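Local atomic coordinates of actin depolymerization factor 2 (Plasmodium berghei, PDB entry 2XFA), a protein that binds actin and probably promotes the severing and depolymerisation of actin filaments in the malaria parasite. Residues 10-16 with 39-44; 33-37 with 109-113; 57-61 with 137-142; 67-72 with 96-102. All coordinates share one frame; numbering follows the deposited sequence.

Interaction 1: 10-16 with 39-44; sequences VNVSDEC and LEKIVV
Asn11 and Val12 run parallel to Lys41 and Ile42 at the edge of the sheet. Three backbone hydrogen bonds hold the pairing. Asn11 N donates to Glu40 O at 3.1 Å, and Ile42 N donates to Asn11 O at 2.8 Å. Ser13 N then reaches Ile42 O at 3.2 Å. The first bond is nearly straight at the hydrogen (170°). Where the pairing begins, Glu40 and Lys41 both face Glu37 of the next strand, a classic beta bulge.

Ile42 is the main apolar side chain. Its CG1 lies beside the backbone N (chi1 -60°), which carries it to Val10. There CG2 of Val10 meets CG1 of Ile42 at 3.6 Å. The other branch of Ile42, CG2, faces Cys16 SG at 4.0 Å. The same sulfur lies 3.3 Å from Ile42 O, the oxygen already bonded by Ser13 N. The side chains of Asn11 and Lys41 lie side by side on the other face of the sheet. Lys41 stays extended until a bend at its last torsion, which leaves NZ 3.2 Å from Ser13 CB. Glu15 crosses Val44 at about a right angle.

Strand 11-12 is the outermost strand on this side, and helix 14-24 follows almost at once. Strand 31-37 flanks strand 41-48 on its other side, where Ile42 packs on Tyr34 and Ile36. Cys16 O is hydrogen-bonded to Tyr34 OH. Val10 leans on Leu109 and Ser113 of helix 104-118.

Interaction 2: 33-37 with 109-113; sequences IYKIE and LYAAS
Ile36 meets Tyr110 twice, once through its backbone and once through its side chain. Its N-H donates to Tyr110 OH at 2.9 Å, in a nearly straight bond (173°). Its CD1 sits over the centre of the Tyr110 ring, 3.6 Å from the centroid. This is a CH-pi contact, only 4° off the ring normal. The two side chains slide past each other in opposite directions. Ile36 CG1 is placed beside the backbone N (chi1 -59°), and the chain runs on extended to bring CD1 over the ring. Leu109 CD2 closes on Ile36 CD1 at 3.9 Å. Ile36 CD1 also lies 4.1 Å from Ser113 OG. Lys35 CA lies at the ring edge, 3.5 Å from Tyr110 OH.

Further out, Ser113 OG donates to Leu109 O at 2.7 Å, which ties this hydroxyl back to its own helix. Tyr110 also meets the ring of Tyr74 in strand 73-81, and Tyr110 O is hydrogen-bonded to Tyr74 OH.

The phenol thus ties helix 104-118 to the sheet by a polar bond at its end and an apolar contact over its face. Tyr110 OH acts as acceptor for a backbone N-H of the strand, which would leave its own proton to point to another acceptor.

Interaction 3: 57-61 with 137-142; sequences DNIIM and FEEELK
Ile60 points at segment 137-142 and sits among Phe137, Glu138, Leu141 and Lys142. Its two branches part at CB. CG2 is anti to the backbone N and crosses Glu138 obliquely, meeting its CG at 3.5 Å. CG1 lies beside the backbone N (chi1 -68°) and meets Leu141 CD1 at 3.8 Å. Beyond it, Ile60 CD1 comes within 4.3 Å of Lys142 CB. The Phe137 ring turns its edge to the Ile60 backbone, with Phe137 CE1 4.2 Å from Ile60 O.

Glu138 runs side by side with Met61, both pointing the same way. Its OE1 lies 3.7 Å from Met61 CB, so the aliphatic part of the methionine borders a carboxylate. At the other end of the contact, Asp57 and Lys142 cross obliquely. Lys142 is extended up to a bend at chi4 (54°), which brings NZ to 3.0 Å from Asp57 OD1. This is a salt bridge, though weak as a hydrogen bond. It lies toward the solvent side, at exposed Asp57, while Ile60 and Leu141 are buried.

The two short helical segments run at 134° to each other, with axes 9.9 Å apart. Both helices pack on the same face of the central sheet. Ile59 reaches Ala77 and Met79 of strand 73-81. Leu141 touches Met79 too, as well as Leu128 and Ile130 of strand 126-130. Phe137 meets Trp97 edge-to-face.

Interaction 4: 67-72 with 96-102; sequences LKNTEC and FWSPGLS
Trp97 leaves strand 89-97 with its CB directed at the loop 67-72. Its CG, anti to the backbone N (chi1 173°), lies 4.1 Å from Leu67 CD1. Next in the ring, CD1 meets Leu67 CD2 at 3.9 Å and Glu71 O at 3.3 Å. NE1 then donates to Lys68 O at 2.9 Å. That oxygen lies close to the indole plane, but the bond is bent at the hydrogen (149°). CZ2, farther along, still lies 3.6 Å from Lys68 O.

An aliphatic carbon covers each face of the indole. Leu67 CD1 stands over one and Pro99 CD over the opposite one, both offset toward the rim. Pro99 also presses its CB to 3.2 Å from Asn69 O. The amide of Asn69 turns to Asp133 and to the backbone N of Ile134. Cys72 CB touches the edge of the Phe96 ring, and its SG lies 3.5 Å from Ser102 OG.

Two type I beta turns, Lys68 to Glu71 and Pro99 to Ser102, are packed together here. The arrangement is a loop-on-loop contact at one end of the central sheet of the ADF/cofilin fold. One loop leads into strand 73-81, and the other leaves strand 89-97 for helix 104-118.

Overall arrangement
Interactions 1 and 2 are neighbours, with centres about 8 Å apart. Strands 31-37 and 41-48 join them, and Val43 N probably bonds Lys35 O at 2.7 Å. Interaction 4 lies about 11 Å from interaction 2, centre to centre. The link is Tyr110, whose CB is 3.6 Å from Phe96 CE1. Interaction 3 follows about 15 Å from interaction 4 between centres, through Phe137, whose CZ is 3.5 Å from Leu67 CD1. Interactions 1 and 3 lie about 26 Å apart between centres. In ADF/cofilins the N-terminal segment and the long helix, here 104-118, usually contribute to actin binding. Interaction 2 packs that helix's inner side on the sheet, probably behind the actin-binding surface; interaction 1 lies near its N-terminal part.

Interaction 1: 10-16 with 39-44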
loop_
_atom_site.group_PDB
_atom_site.type_symbol
_atom_site.label_atom_id
_atom_site.label_comp_id
_atom_site.label_asym_id
_atom_site.label_seq_id
_atom_site.Cartn_x
_atom_site.Cartn_y
_atom_site.Cartn_z
ATOM N N VAL A 10 -14.851 5.284 10.316
ATOM C CA VAL A 10 -13.662 6.062 9.973
ATOM C C VAL A 10 -13.834 6.818 8.644
ATOM O O VAL A 10 -14.509 6.337 7.733
ATOM C CB VAL A 10 -12.373 5.188 9.983
ATOM C CG1 VAL A 10 -12.707 3.735 10.275
ATOM C CG2 VAL A 10 -11.606 5.325 8.676
ATOM N N ASN A 11 -13.256 8.018 8.566
ATOM C CA ASN A 11 -13.256 8.818 7.343
ATOM C C ASN A 11 -11.841 8.998 6.790
ATOM O O ASN A 11 -10.851 8.601 7.430
ATOM C CB ASN A 11 -13.893 10.189 7.580
ATOM C CG ASN A 11 -12.920 11.196 8.181
ATOM O OD1 ASN A 11 -11.909 10.822 8.772
ATOM N ND2 ASN A 11 -13.227 12.482 8.034
ATOM N N VAL A 12 -11.752 9.621 5.617
ATOM C CA VAL A 12 -10.491 9.711 4.884
ATOM C C VAL A 12 -9.979 11.148 4.773
ATOM O O VAL A 12 -10.639 12.004 4.188
ATOM C CB VAL A 12 -10.642 9.147 3.453
ATOM C CG1 VAL A 12 -9.278 9.042 2.775
ATOM C CG2 VAL A 12 -11.341 7.800 3.475
ATOM N N SER A 13 -8.791 11.397 5.312
ATOM C CA SER A 13 -8.170 12.717 5.271
ATOM C C SER A 13 -7.793 13.134 3.856
ATOM O O SER A 13 -7.313 12.322 3.072
ATOM C CB SER A 13 -6.918 12.750 6.149
ATOM O OG SER A 13 -6.302 14.029 6.079
ATOM N N ASP A 14 -7.983 14.415 3.552
ATOM C CA ASP A 14 -7.742 14.945 2.209
ATOM C C ASP A 14 -6.277 14.913 1.769
ATOM O O ASP A 14 -5.994 14.831 0.575
ATOM C CB ASP A 14 -8.309 16.360 2.093
ATOM C CG ASP A 14 -9.774 16.424 2.481
ATOM O OD1 ASP A 14 -10.625 16.065 1.638
ATOM O OD2 ASP A 14 -10.072 16.812 3.634
ATOM N N GLU A 15 -5.351 14.979 2.722
ATOM C CA GLU A 15 -3.936 14.786 2.411
ATOM C C GLU A 15 -3.718 13.423 1.738
ATOM O O GLU A 15 -2.778 13.247 0.958
ATOM C CB GLU A 15 -3.079 14.881 3.679
ATOM C CG GLU A 15 -2.003 15.978 3.651
ATOM C CD GLU A 15 -0.589 15.460 3.339
ATOM O OE1 GLU A 15 0.011 15.937 2.348
ATOM O OE2 GLU A 15 -0.072 14.598 4.089
ATOM N N CYS A 16 -4.589 12.465 2.044
ATOM C CA CYS A 16 -4.449 11.110 1.515
ATOM C C CYS A 16 -4.465 11.136 0.005
ATOM O O CYS A 16 -3.544 10.626 -0.639
ATOM C CB CYS A 16 -5.568 10.207 2.015
ATOM S SG CYS A 16 -5.335 9.671 3.713
ATOM N N LEU A 39 -8.335 5.635 15.396
ATOM C CA LEU A 39 -9.472 4.780 15.078
ATOM C C LEU A 39 -10.586 5.480 14.320
ATOM O O LEU A 39 -11.721 5.010 14.341
ATOM C CB LEU A 39 -10.052 4.175 16.358
ATOM C CG LEU A 39 -9.414 2.902 16.904
ATOM C CD1 LEU A 39 -7.900 2.965 16.788
ATOM C CD2 LEU A 39 -9.847 2.670 18.347
ATOM N N GLU A 40 -10.293 6.594 13.658
ATOM C CA GLU A 40 -11.375 7.314 12.990
ATOM C C GLU A 40 -10.974 8.165 11.781
ATOM O O GLU A 40 -11.820 8.811 11.165
ATOM C CB GLU A 40 -12.162 8.161 14.009
ATOM C CG GLU A 40 -13.492 8.719 13.472
ATOM C CD GLU A 40 -14.432 9.217 14.568
ATOM O OE1 GLU A 40 -14.075 9.111 15.764
ATOM O OE2 GLU A 40 -15.531 9.714 14.227
ATOM N N LYS A 41 -9.697 8.172 11.430
ATOM C CA LYS A 41 -9.264 9.007 10.321
ATOM C C LYS A 41 -8.135 8.305 9.591
ATOM O O LYS A 41 -7.136 7.973 10.207
ATOM C CB LYS A 41 -8.762 10.335 10.869
ATOM C CG LYS A 41 -8.857 11.513 9.929
ATOM C CD LYS A 41 -8.184 12.725 10.560
ATOM C CE LYS A 41 -8.735 14.025 10.001
ATOM N NZ LYS A 41 -8.650 14.069 8.511
ATOM N N ILE A 42 -8.273 8.082 8.286
ATOM C CA ILE A 42 -7.172 7.464 7.547
ATOM C C ILE A 42 -6.188 8.568 7.228
ATOM O O ILE A 42 -6.582 9.613 6.722
ATOM C CB ILE A 42 -7.637 6.734 6.291
ATOM C CG1 ILE A 42 -8.616 5.617 6.689
ATOM C CG2 ILE A 42 -6.420 6.201 5.491
ATOM C CD1 ILE A 42 -9.035 4.723 5.566
ATOM N N VAL A 43 -4.922 8.360 7.583
ATOM C CA VAL A 43 -3.895 9.393 7.408
ATOM C C VAL A 43 -2.597 8.840 6.764
ATOM O O VAL A 43 -2.377 7.635 6.746
ATOM C CB VAL A 43 -3.585 10.075 8.762
ATOM C CG1 VAL A 43 -2.826 9.134 9.664
ATOM C CG2 VAL A 43 -2.792 11.337 8.561
ATOM N N VAL A 44 -1.767 9.726 6.227
ATOM C CA VAL A 44 -0.467 9.364 5.679
ATOM C C VAL A 44 0.511 9.011 6.802
ATOM O O VAL A 44 0.733 9.801 7.718
ATOM C CB VAL A 44 0.134 10.533 4.888
ATOM C CG1 VAL A 44 1.559 10.211 4.472
ATOM C CG2 VAL A 44 -0.717 10.845 3.689
#

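Interaction 2: 33-37 with 109-113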
loop_
_atom_site.group_PDB
_atom_site.type_symbol
_atom_site.label_atom_id
_atom_site.label_comp_id
_atom_site.label_asym_id
_atom_site.label_seq_id
_atom_site.Cartn_x
_atom_site.Cartn_y
_atom_site.Cartn_z
ATOM N N ILE A 33 2.419 4.976 2.612
ATOM C CA ILE A 33 1.801 4.068 3.557
ATOM C C ILE A 33 0.793 4.894 4.361
ATOM O O ILE A 33 1.108 5.986 4.794
ATOM C CB ILE A 33 2.862 3.402 4.475
ATOM C CG1 ILE A 33 3.770 2.504 3.635
ATOM C CG2 ILE A 33 2.199 2.540 5.527
ATOM C CD1 ILE A 33 4.930 1.969 4.360
ATOM N N TYR A 34 -0.427 4.383 4.507
ATOM C CA TYR A 34 -1.499 5.077 5.210
ATOM C C TYR A 34 -1.854 4.290 6.440
ATOM O O TYR A 34 -1.691 3.072 6.453
ATOM C CB TYR A 34 -2.779 5.094 4.358
ATOM C CG TYR A 34 -2.678 5.828 3.068
ATOM C CD1 TYR A 34 -2.873 7.197 3.016
ATOM C CD2 TYR A 34 -2.404 5.155 1.887
ATOM C CE1 TYR A 34 -2.799 7.879 1.826
ATOM C CE2 TYR A 34 -2.316 5.826 0.698
ATOM C CZ TYR A 34 -2.520 7.195 0.674
ATOM O OH TYR A 34 -2.442 7.877 -0.510
ATOM N N LYS A 35 -2.423 4.955 7.443
ATOM C CA LYS A 35 -2.865 4.229 8.608
ATOM C C LYS A 35 -4.130 4.857 9.156
ATOM O O LYS A 35 -4.494 5.972 8.795
ATOM C CB LYS A 35 -1.785 4.276 9.690
ATOM C CG LYS A 35 -1.616 5.661 10.256
ATOM C CD LYS A 35 -0.351 5.794 11.106
ATOM C CE LYS A 35 -0.623 6.690 12.319
ATOM N NZ LYS A 35 0.393 7.768 12.482
ATOM N N ILE A 36 -4.818 4.135 10.023
ATOM C CA ILE A 36 -5.949 4.737 10.720
ATOM C C ILE A 36 -5.455 5.320 12.031
ATOM O O ILE A 36 -4.964 4.607 12.901
ATOM C CB ILE A 36 -7.084 3.737 10.941
ATOM C CG1 ILE A 36 -7.551 3.208 9.580
ATOM C CG2 ILE A 36 -8.239 4.407 11.702
ATOM C CD1 ILE A 36 -8.451 1.992 9.637
ATOM N N GLU A 37 -5.551 6.632 12.145
ATOM C CA GLU A 37 -5.153 7.312 13.362
ATOM C C GLU A 37 -6.323 7.450 14.318
ATOM O O GLU A 37 -7.430 7.816 13.921
ATOM C CB GLU A 37 -4.582 8.689 13.037
ATOM C CG GLU A 37 -3.705 9.249 14.145
ATOM C CD GLU A 37 -3.218 10.657 13.857
ATOM O OE1 GLU A 37 -4.007 11.462 13.308
ATOM O OE2 GLU A 37 -2.048 10.952 14.191
ATOM N N LEU A 109 -11.612 -3.226 11.570
ATOM C CA LEU A 109 -11.699 -1.825 11.179
ATOM C C LEU A 109 -10.954 -1.504 9.877
ATOM O O LEU A 109 -11.465 -0.792 9.020
ATOM C CB LEU A 109 -11.177 -0.929 12.289
ATOM C CG LEU A 109 -11.669 0.510 12.126
ATOM C CD1 LEU A 109 -13.082 0.651 12.707
ATOM C CD2 LEU A 109 -10.712 1.485 12.789
ATOM N N TYR A 110 -9.735 -2.010 9.730
ATOM C CA TYR A 110 -9.003 -1.784 8.491
ATOM C C TYR A 110 -9.721 -2.404 7.282
ATOM O O TYR A 110 -9.850 -1.779 6.237
ATOM C CB TYR A 110 -7.571 -2.313 8.599
ATOM C CG TYR A 110 -6.606 -1.296 9.138
ATOM C CD1 TYR A 110 -6.399 -1.156 10.502
ATOM C CD2 TYR A 110 -5.905 -0.477 8.289
ATOM C CE1 TYR A 110 -5.478 -0.224 10.994
ATOM C CE2 TYR A 110 -4.983 0.437 8.764
ATOM C CZ TYR A 110 -4.776 0.556 10.113
ATOM O OH TYR A 110 -3.883 1.484 10.565
ATOM N N ALA A 111 -10.176 -3.637 7.431
ATOM C CA ALA A 111 -10.875 -4.303 6.352
ATOM C C ALA A 111 -12.160 -3.563 6.034
ATOM O O ALA A 111 -12.495 -3.389 4.877
ATOM C CB ALA A 111 -11.170 -5.751 6.710
ATOM N N ALA A 112 -12.867 -3.109 7.064
ATOM C CA ALA A 112 -14.173 -2.503 6.840
ATOM C C ALA A 112 -14.045 -1.099 6.271
ATOM O O ALA A 112 -15.010 -0.561 5.762
ATOM C CB ALA A 112 -14.999 -2.489 8.123
ATOM N N SER A 113 -12.844 -0.533 6.353
ATOM C CA SER A 113 -12.548 0.830 5.900
ATOM C C SER A 113 -11.826 0.846 4.555
ATOM O O SER A 113 -11.761 1.877 3.886
ATOM C CB SER A 113 -11.640 1.542 6.919
ATOM O OG SER A 113 -12.273 1.695 8.183
#

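Interaction 3: 57-61 with 137-142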
loop_
_atom_site.group_PDB
_atom_site.type_symbol
_atom_site.label_atom_id
_atom_site.label_comp_id
_atom_site.label_asym_id
_atom_site.label_seq_id
_atom_site.Cartn_x
_atom_site.Cartn_y
_atom_site.Cartn_z
ATOM N N ASP A 57 12.489 -5.168 -6.210
ATOM C CA ASP A 57 12.946 -5.821 -5.008
ATOM C C ASP A 57 13.392 -4.795 -3.989
ATOM O O ASP A 57 13.080 -4.923 -2.812
ATOM C CB ASP A 57 14.051 -6.767 -5.388
ATOM C CG ASP A 57 13.715 -7.514 -6.663
ATOM O OD1 ASP A 57 13.054 -8.569 -6.564
ATOM O OD2 ASP A 57 14.052 -7.016 -7.763
ATOM N N ASN A 58 14.065 -3.745 -4.436
ATOM C CA ASN A 58 14.431 -2.706 -3.489
ATOM C C ASN A 58 13.222 -1.949 -2.975
ATOM O O ASN A 58 13.183 -1.541 -1.819
ATOM C CB ASN A 58 15.461 -1.740 -4.066
ATOM C CG ASN A 58 16.544 -1.386 -3.060
ATOM O OD1 ASN A 58 16.399 -0.451 -2.270
ATOM N ND2 ASN A 58 17.631 -2.152 -3.071
ATOM N N ILE A 59 12.210 -1.748 -3.806
ATOM C CA ILE A 59 11.090 -0.984 -3.297
ATOM C C ILE A 59 10.292 -1.814 -2.273
ATOM O O ILE A 59 9.887 -1.304 -1.238
ATOM C CB ILE A 59 10.244 -0.352 -4.432
ATOM C CG1 ILE A 59 9.089 0.449 -3.856
ATOM C CG2 ILE A 59 9.702 -1.407 -5.362
ATOM C CD1 ILE A 59 7.878 -0.364 -3.681
ATOM N N ILE A 60 10.086 -3.090 -2.580
ATOM C CA ILE A 60 9.441 -4.051 -1.697
ATOM C C ILE A 60 10.206 -4.152 -0.358
ATOM O O ILE A 60 9.595 -4.173 0.712
ATOM C CB ILE A 60 9.382 -5.442 -2.364
ATOM C CG1 ILE A 60 8.425 -5.430 -3.567
ATOM C CG2 ILE A 60 8.985 -6.520 -1.366
ATOM C CD1 ILE A 60 8.637 -6.617 -4.509
ATOM N N MET A 61 11.534 -4.153 -0.426
ATOM C CA MET A 61 12.352 -4.169 0.794
ATOM C C MET A 61 12.114 -2.923 1.643
ATOM O O MET A 61 11.927 -3.010 2.868
ATOM C CB MET A 61 13.827 -4.322 0.442
ATOM C CG MET A 61 14.755 -4.325 1.628
ATOM S SD MET A 61 16.461 -4.160 1.075
ATOM C CE MET A 61 16.378 -2.604 0.191
ATOM N N PHE A 137 6.495 -11.467 3.869
ATOM C CA PHE A 137 5.952 -10.332 3.131
ATOM C C PHE A 137 6.651 -10.197 1.762
ATOM O O PHE A 137 6.027 -10.239 0.719
ATOM C CB PHE A 137 6.087 -9.033 3.937
ATOM C CG PHE A 137 5.542 -7.809 3.217
ATOM C CD1 PHE A 137 6.379 -6.965 2.509
ATOM C CD2 PHE A 137 4.186 -7.529 3.234
ATOM C CE1 PHE A 137 5.879 -5.844 1.830
ATOM C CE2 PHE A 137 3.673 -6.413 2.555
ATOM C CZ PHE A 137 4.533 -5.569 1.860
ATOM N N GLU A 138 7.964 -10.064 1.799
ATOM C CA GLU A 138 8.770 -9.721 0.638
ATOM C C GLU A 138 8.667 -10.781 -0.444
ATOM O O GLU A 138 8.520 -10.453 -1.613
ATOM C CB GLU A 138 10.227 -9.550 1.083
ATOM C CG GLU A 138 11.145 -8.815 0.132
ATOM C CD GLU A 138 12.561 -8.652 0.716
ATOM O OE1 GLU A 138 12.781 -7.702 1.504
ATOM O OE2 GLU A 138 13.451 -9.478 0.395
ATOM N N GLU A 139 8.734 -12.051 -0.063
ATOM C CA GLU A 139 8.647 -13.120 -1.059
ATOM C C GLU A 139 7.231 -13.266 -1.612
ATOM O O GLU A 139 7.023 -13.531 -2.786
ATOM C CB GLU A 139 9.118 -14.451 -0.469
ATOM C CG GLU A 139 8.929 -15.613 -1.430
ATOM C CD GLU A 139 9.752 -16.850 -1.072
ATOM O OE1 GLU A 139 9.944 -17.119 0.139
ATOM O OE2 GLU A 139 10.191 -17.559 -2.016
ATOM N N GLU A 140 6.246 -13.079 -0.750
ATOM C CA GLU A 140 4.871 -13.245 -1.162
ATOM C C GLU A 140 4.468 -12.136 -2.136
ATOM O O GLU A 140 3.894 -12.401 -3.179
ATOM C CB GLU A 140 3.944 -13.263 0.056
ATOM C CG GLU A 140 2.729 -14.141 -0.155
ATOM C CD GLU A 140 1.910 -14.361 1.106
ATOM O OE1 GLU A 140 2.074 -15.432 1.748
ATOM O OE2 GLU A 140 1.086 -13.473 1.432
ATOM N N LEU A 141 4.764 -10.889 -1.798
ATOM C CA LEU A 141 4.396 -9.797 -2.695
ATOM C C LEU A 141 5.047 -10.000 -4.061
ATOM O O LEU A 141 4.405 -9.803 -5.085
ATOM C CB LEU A 141 4.823 -8.449 -2.144
ATOM C CG LEU A 141 3.990 -7.168 -2.189
ATOM C CD1 LEU A 141 4.932 -5.970 -2.191
ATOM C CD2 LEU A 141 2.981 -7.089 -3.306
ATOM N N LYS A 142 6.328 -10.366 -4.069
ATOM C CA LYS A 142 7.022 -10.613 -5.334
ATOM C C LYS A 142 6.322 -11.717 -6.141
ATOM O O LYS A 142 6.023 -11.535 -7.325
ATOM C CB LYS A 142 8.511 -10.918 -5.099
ATOM C CG LYS A 142 9.339 -10.942 -6.373
ATOM C CD LYS A 142 10.842 -10.966 -6.050
ATOM C CE LYS A 142 11.694 -11.270 -7.284
ATOM N NZ LYS A 142 11.417 -10.340 -8.426
#

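Interaction 4: 67-72 with 96-102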
loop_
_atom_site.group_PDB
_atom_site.type_symbol
_atom_site.label_atom_id
_atom_site.label_comp_id
_atom_site.label_asym_id
_atom_site.label_seq_id
_atom_site.Cartn_x
_atom_site.Cartn_y
_atom_site.Cartn_z
ATOM N N LEU A 67 6.854 -1.841 7.913
ATOM C CA LEU A 67 5.701 -2.598 8.385
ATOM C C LEU A 67 6.037 -3.401 9.627
ATOM O O LEU A 67 7.205 -3.643 9.909
ATOM C CB LEU A 67 5.218 -3.545 7.275
ATOM C CG LEU A 67 4.846 -2.792 5.986
ATOM C CD1 LEU A 67 4.466 -3.773 4.875
ATOM C CD2 LEU A 67 3.708 -1.794 6.259
ATOM N N LYS A 68 5.019 -3.845 10.360
ATOM C CA LYS A 68 5.253 -4.696 11.537
ATOM C C LYS A 68 4.280 -5.857 11.541
ATOM O O LYS A 68 3.236 -5.797 10.918
ATOM C CB LYS A 68 5.052 -3.895 12.824
ATOM C CG LYS A 68 5.866 -2.609 12.902
ATOM C CD LYS A 68 5.803 -2.007 14.314
ATOM C CE LYS A 68 6.831 -0.892 14.505
ATOM N NZ LYS A 68 6.781 -0.317 15.885
ATOM N N ASN A 69 4.596 -6.889 12.297
ATOM C CA ASN A 69 3.730 -8.046 12.387
ATOM C C ASN A 69 2.456 -7.761 13.171
ATOM O O ASN A 69 1.586 -8.600 13.266
ATOM C CB ASN A 69 4.477 -9.136 13.110
ATOM C CG ASN A 69 4.576 -10.381 12.315
ATOM O OD1 ASN A 69 4.143 -10.432 11.145
ATOM N ND2 ASN A 69 5.162 -11.405 12.922
ATOM N N THR A 70 2.368 -6.599 13.796
ATOM C CA THR A 70 1.318 -6.388 14.780
ATOM C C THR A 70 0.429 -5.200 14.417
ATOM O O THR A 70 -0.393 -4.781 15.226
ATOM C CB THR A 70 1.919 -6.044 16.152
ATOM O OG1 THR A 70 2.712 -4.861 15.992
ATOM C CG2 THR A 70 2.768 -7.195 16.703
ATOM N N GLU A 71 0.616 -4.627 13.235
ATOM C CA GLU A 71 -0.268 -3.561 12.792
ATOM C C GLU A 71 -0.607 -3.537 11.305
ATOM O O GLU A 71 0.260 -3.700 10.452
ATOM C CB GLU A 71 0.234 -2.198 13.227
ATOM C CG GLU A 71 1.618 -1.844 12.833
ATOM C CD GLU A 71 2.094 -0.642 13.622
ATOM O OE1 GLU A 71 1.225 0.052 14.201
ATOM O OE2 GLU A 71 3.321 -0.400 13.678
ATOM N N CYS A 72 -1.886 -3.291 11.021
ATOM C CA CYS A 72 -2.379 -3.140 9.651
ATOM C C CYS A 72 -1.983 -1.819 8.995
ATOM O O CYS A 72 -1.907 -0.778 9.648
ATOM C CB CYS A 72 -3.893 -3.292 9.640
ATOM S SG CYS A 72 -4.452 -4.846 10.307
ATOM N N PHE A 96 -3.167 -4.097 0.973
ATOM C CA PHE A 96 -3.712 -4.087 2.309
ATOM C C PHE A 96 -2.907 -5.102 3.121
ATOM O O PHE A 96 -3.055 -6.328 2.962
ATOM C CB PHE A 96 -5.202 -4.420 2.290
ATOM C CG PHE A 96 -5.824 -4.581 3.658
ATOM C CD1 PHE A 96 -5.287 -3.938 4.779
ATOM C CD2 PHE A 96 -6.961 -5.360 3.816
ATOM C CE1 PHE A 96 -5.873 -4.100 6.025
ATOM C CE2 PHE A 96 -7.550 -5.528 5.063
ATOM C CZ PHE A 96 -7.023 -4.901 6.165
ATOM N N TRP A 97 -2.036 -4.567 3.966
ATOM C CA TRP A 97 -1.224 -5.366 4.900
ATOM C C TRP A 97 -2.029 -5.612 6.155
ATOM O O TRP A 97 -2.379 -4.670 6.885
ATOM C CB TRP A 97 0.027 -4.599 5.256
ATOM C CG TRP A 97 0.898 -5.215 6.345
ATOM C CD1 TRP A 97 1.298 -4.599 7.496
ATOM C CD2 TRP A 97 1.481 -6.530 6.378
ATOM N NE1 TRP A 97 2.113 -5.444 8.246
ATOM C CE2 TRP A 97 2.228 -6.636 7.593
ATOM C CE3 TRP A 97 1.464 -7.616 5.509
ATOM C CZ2 TRP A 97 2.941 -7.794 7.951
ATOM C CZ3 TRP A 97 2.153 -8.771 5.867
ATOM C CH2 TRP A 97 2.880 -8.850 7.082
ATOM N N SER A 98 -2.357 -6.875 6.375
ATOM C CA SER A 98 -3.168 -7.259 7.502
ATOM C C SER A 98 -2.592 -8.496 8.181
ATOM O O SER A 98 -3.033 -9.611 7.907
ATOM C CB SER A 98 -4.608 -7.537 7.039
ATOM O OG SER A 98 -5.460 -7.787 8.143
ATOM N N PRO A 99 -1.605 -8.304 9.077
ATOM C CA PRO A 99 -0.916 -9.449 9.695
ATOM C C PRO A 99 -1.723 -10.096 10.803
ATOM O O PRO A 99 -2.605 -9.472 11.400
ATOM C CB PRO A 99 0.379 -8.834 10.272
ATOM C CG PRO A 99 0.042 -7.441 10.572
ATOM C CD PRO A 99 -1.057 -7.015 9.536
ATOM N N GLY A 100 -1.399 -11.351 11.077
ATOM C CA GLY A 100 -2.125 -12.143 12.050
ATOM C C GLY A 100 -2.036 -11.663 13.482
ATOM O O GLY A 100 -2.971 -11.882 14.254
ATOM N N LEU A 101 -0.932 -11.005 13.843
ATOM C CA LEU A 101 -0.733 -10.577 15.233
ATOM C C LEU A 101 -1.311 -9.201 15.525
ATOM O O LEU A 101 -1.146 -8.667 16.614
ATOM C CB LEU A 101 0.754 -10.625 15.623
ATOM C CG LEU A 101 1.230 -12.048 15.866
ATOM C CD1 LEU A 101 2.718 -12.060 16.276
ATOM C CD2 LEU A 101 0.349 -12.696 16.956
ATOM N N SER A 102 -1.964 -8.610 14.536
ATOM C CA SER A 102 -2.674 -7.373 14.772
ATOM C C SER A 102 -3.935 -7.752 15.546
ATOM O O SER A 102 -4.521 -8.810 15.300
ATOM C CB SER A 102 -2.998 -6.702 13.433
ATOM O OG SER A 102 -3.866 -5.611 13.626
#